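Local coordinates for separin (Saccharomyces cerevisiae, PDB 5U1T), which cleaves the Scc1 subunit of cohesin as a caspase-like cysteine protease, releasing sister chromatids at the onset of anaphase, at residues A[1076-1081]-A[1112-1117]. Numbering follows the deposited sequence.
Sequences PRHMPL and ITESIR
Glu1114 reaches from helix 1111-1127 to both His1078 and Met1079 of helix 1075-1088. Its CB packs against the Met1079 sulfur, 3.6 Å from SD. Glu1114 CG touches the same sulfur and lies 3.8 Å from Met1079 CE. The Met1079 chain bends at chi2 (-47°), and this brings its thioether end to the two methylenes. At the tip, Glu1114 OE1 accepts a hydrogen bond of 2.9 Å from His1078 NE2. The N-H points nearly straight at the oxygen, in the ring plane, and meets it on the anti side of the carboxylate, tilted about 21° out of the carboxylate plane. This His-carboxylate pair joins two helices whose short segments run at 124° to each other, and it lies away from the probable catalytic cysteine of the protease. Glu1114 OE1 also forms a salt bridge with Arg1117 NH2 at 3.3 Å. The oxygen lies above the guanidinium plane, toward its rim, and no N-H points at it. Arg1117 NH1 comes to the edge of the imidazole, 3.4 Å from His1078 CE1, with the two planes nearly perpendicular. A leucine in place of His1078 would probably leave the Glu1114 carboxylate without this N-H donor. Val1389 of helix 1388-1397 touches both His1078 and Arg1117.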
loop_
_atom_site.group_PDB
_atom_site.type_symbol
_atom_site.label_atom_id
_atom_site.label_comp_id
_atom_site.label_asym_id
_atom_site.label_seq_id
_atom_site.Cartn_x
_atom_site.Cartn_y
_atom_site.Cartn_z
ATOM N N PRO A 1076 1.712 25.355 26.204
ATOM C CA PRO A 1076 2.143 23.955 26.151
ATOM C C PRO A 1076 1.733 23.151 27.376
ATOM O O PRO A 1076 1.931 21.947 27.379
ATOM C CB PRO A 1076 3.664 24.057 26.097
ATOM C CG PRO A 1076 3.966 25.518 25.955
ATOM C CD PRO A 1076 2.836 26.232 26.551
ATOM N N ARG A 1077 1.235 23.805 28.418
ATOM C CA ARG A 1077 0.715 23.079 29.567
ATOM C C ARG A 1077 -0.720 22.628 29.294
ATOM O O ARG A 1077 -1.139 21.551 29.704
ATOM C CB ARG A 1077 0.774 23.948 30.833
ATOM C CG ARG A 1077 2.174 24.109 31.408
ATOM C CD ARG A 1077 2.158 24.759 32.770
ATOM N NE ARG A 1077 1.676 26.138 32.750
ATOM C CZ ARG A 1077 2.426 27.198 33.054
ATOM N NH1 ARG A 1077 3.707 27.037 33.380
ATOM N NH2 ARG A 1077 1.900 28.418 33.027
ATOM N N HIS A 1078 -1.447 23.472 28.570
ATOM C CA HIS A 1078 -2.859 23.311 28.308
ATOM C C HIS A 1078 -3.162 22.390 27.096
ATOM O O HIS A 1078 -4.036 21.519 27.173
ATOM C CB HIS A 1078 -3.463 24.702 28.101
ATOM C CG HIS A 1078 -4.875 24.693 27.612
ATOM N ND1 HIS A 1078 -5.925 24.255 28.387
ATOM C CD2 HIS A 1078 -5.409 25.081 26.430
ATOM C CE1 HIS A 1078 -7.049 24.366 27.698
ATOM N NE2 HIS A 1078 -6.764 24.872 26.512
ATOM N N MET A 1079 -2.435 22.598 25.993
ATOM C CA MET A 1079 -2.665 21.901 24.731
ATOM C C MET A 1079 -2.655 20.366 24.836
ATOM O O MET A 1079 -3.507 19.721 24.260
ATOM C CB MET A 1079 -1.642 22.350 23.689
ATOM C CG MET A 1079 -1.823 23.768 23.193
ATOM S SD MET A 1079 -3.522 24.196 22.752
ATOM C CE MET A 1079 -3.588 23.875 20.986
ATOM N N PRO A 1080 -1.702 19.768 25.565
ATOM C CA PRO A 1080 -1.823 18.313 25.659
ATOM C C PRO A 1080 -3.083 17.857 26.387
ATOM O O PRO A 1080 -3.661 16.852 26.010
ATOM C CB PRO A 1080 -0.586 17.906 26.458
ATOM C CG PRO A 1080 0.332 19.063 26.381
ATOM C CD PRO A 1080 -0.509 20.263 26.267
ATOM N N LEU A 1081 -3.499 18.571 27.423
ATOM C CA LEU A 1081 -4.650 18.133 28.209
ATOM C C LEU A 1081 -5.941 18.264 27.411
ATOM O O LEU A 1081 -6.798 17.395 27.465
ATOM C CB LEU A 1081 -4.741 18.922 29.523
ATOM C CG LEU A 1081 -3.536 18.734 30.447
ATOM C CD1 LEU A 1081 -3.481 19.824 31.555
ATOM C CD2 LEU A 1081 -3.519 17.347 31.058
ATOM N N ILE A 1112 -5.214 28.579 17.693
ATOM C CA ILE A 1112 -5.806 29.894 17.525
ATOM C C ILE A 1112 -6.878 30.188 18.583
ATOM O O ILE A 1112 -6.717 31.100 19.406
ATOM C CB ILE A 1112 -6.399 30.024 16.114
ATOM C CG1 ILE A 1112 -5.400 29.471 15.074
ATOM C CG2 ILE A 1112 -6.818 31.467 15.833
ATOM C CD1 ILE A 1112 -3.945 30.004 15.227
ATOM N N THR A 1113 -7.964 29.421 18.579
ATOM C CA THR A 1113 -9.000 29.604 19.596
ATOM C C THR A 1113 -8.426 29.307 20.962
ATOM O O THR A 1113 -8.790 29.965 21.942
ATOM C CB THR A 1113 -10.260 28.710 19.352
ATOM O OG1 THR A 1113 -11.109 28.732 20.518
ATOM C CG2 THR A 1113 -9.869 27.237 18.950
ATOM N N GLU A 1114 -7.503 28.349 21.036
ATOM C CA GLU A 1114 -6.870 28.016 22.318
ATOM C C GLU A 1114 -6.020 29.149 22.881
ATOM O O GLU A 1114 -5.822 29.252 24.094
ATOM C CB GLU A 1114 -6.017 26.760 22.193
ATOM C CG GLU A 1114 -6.831 25.503 22.262
ATOM C CD GLU A 1114 -8.175 25.708 22.954
ATOM O OE1 GLU A 1114 -8.199 25.823 24.203
ATOM O OE2 GLU A 1114 -9.215 25.733 22.250
ATOM N N SER A 1115 -5.522 29.997 21.995
ATOM C CA SER A 1115 -4.715 31.127 22.415
ATOM C C SER A 1115 -5.566 32.129 23.213
ATOM O O SER A 1115 -5.136 32.655 24.227
ATOM C CB SER A 1115 -4.084 31.798 21.199
ATOM O OG SER A 1115 -2.995 32.608 21.587
ATOM N N ILE A 1116 -6.782 32.376 22.742
ATOM C CA ILE A 1116 -7.705 33.268 23.436
ATOM C C ILE A 1116 -8.066 32.752 24.822
ATOM O O ILE A 1116 -8.118 33.503 25.778
ATOM C CB ILE A 1116 -9.002 33.451 22.643
ATOM C CG1 ILE A 1116 -8.694 33.730 21.176
ATOM C CG2 ILE A 1116 -9.867 34.543 23.269
ATOM C CD1 ILE A 1116 -9.909 33.618 20.289
ATOM N N ARG A 1117 -8.319 31.455 24.908
ATOM C CA ARG A 1117 -8.739 30.834 26.145
ATOM C C ARG A 1117 -7.614 30.884 27.173
ATOM O O ARG A 1117 -7.869 30.914 28.380
ATOM C CB ARG A 1117 -9.185 29.384 25.881
ATOM C CG ARG A 1117 -9.445 28.563 27.142
ATOM C CD ARG A 1117 -10.892 28.093 27.255
ATOM N NE ARG A 1117 -11.203 27.134 26.208
ATOM C CZ ARG A 1117 -10.881 25.844 26.248
ATOM N NH1 ARG A 1117 -10.239 25.341 27.295
ATOM N NH2 ARG A 1117 -11.209 25.055 25.224
#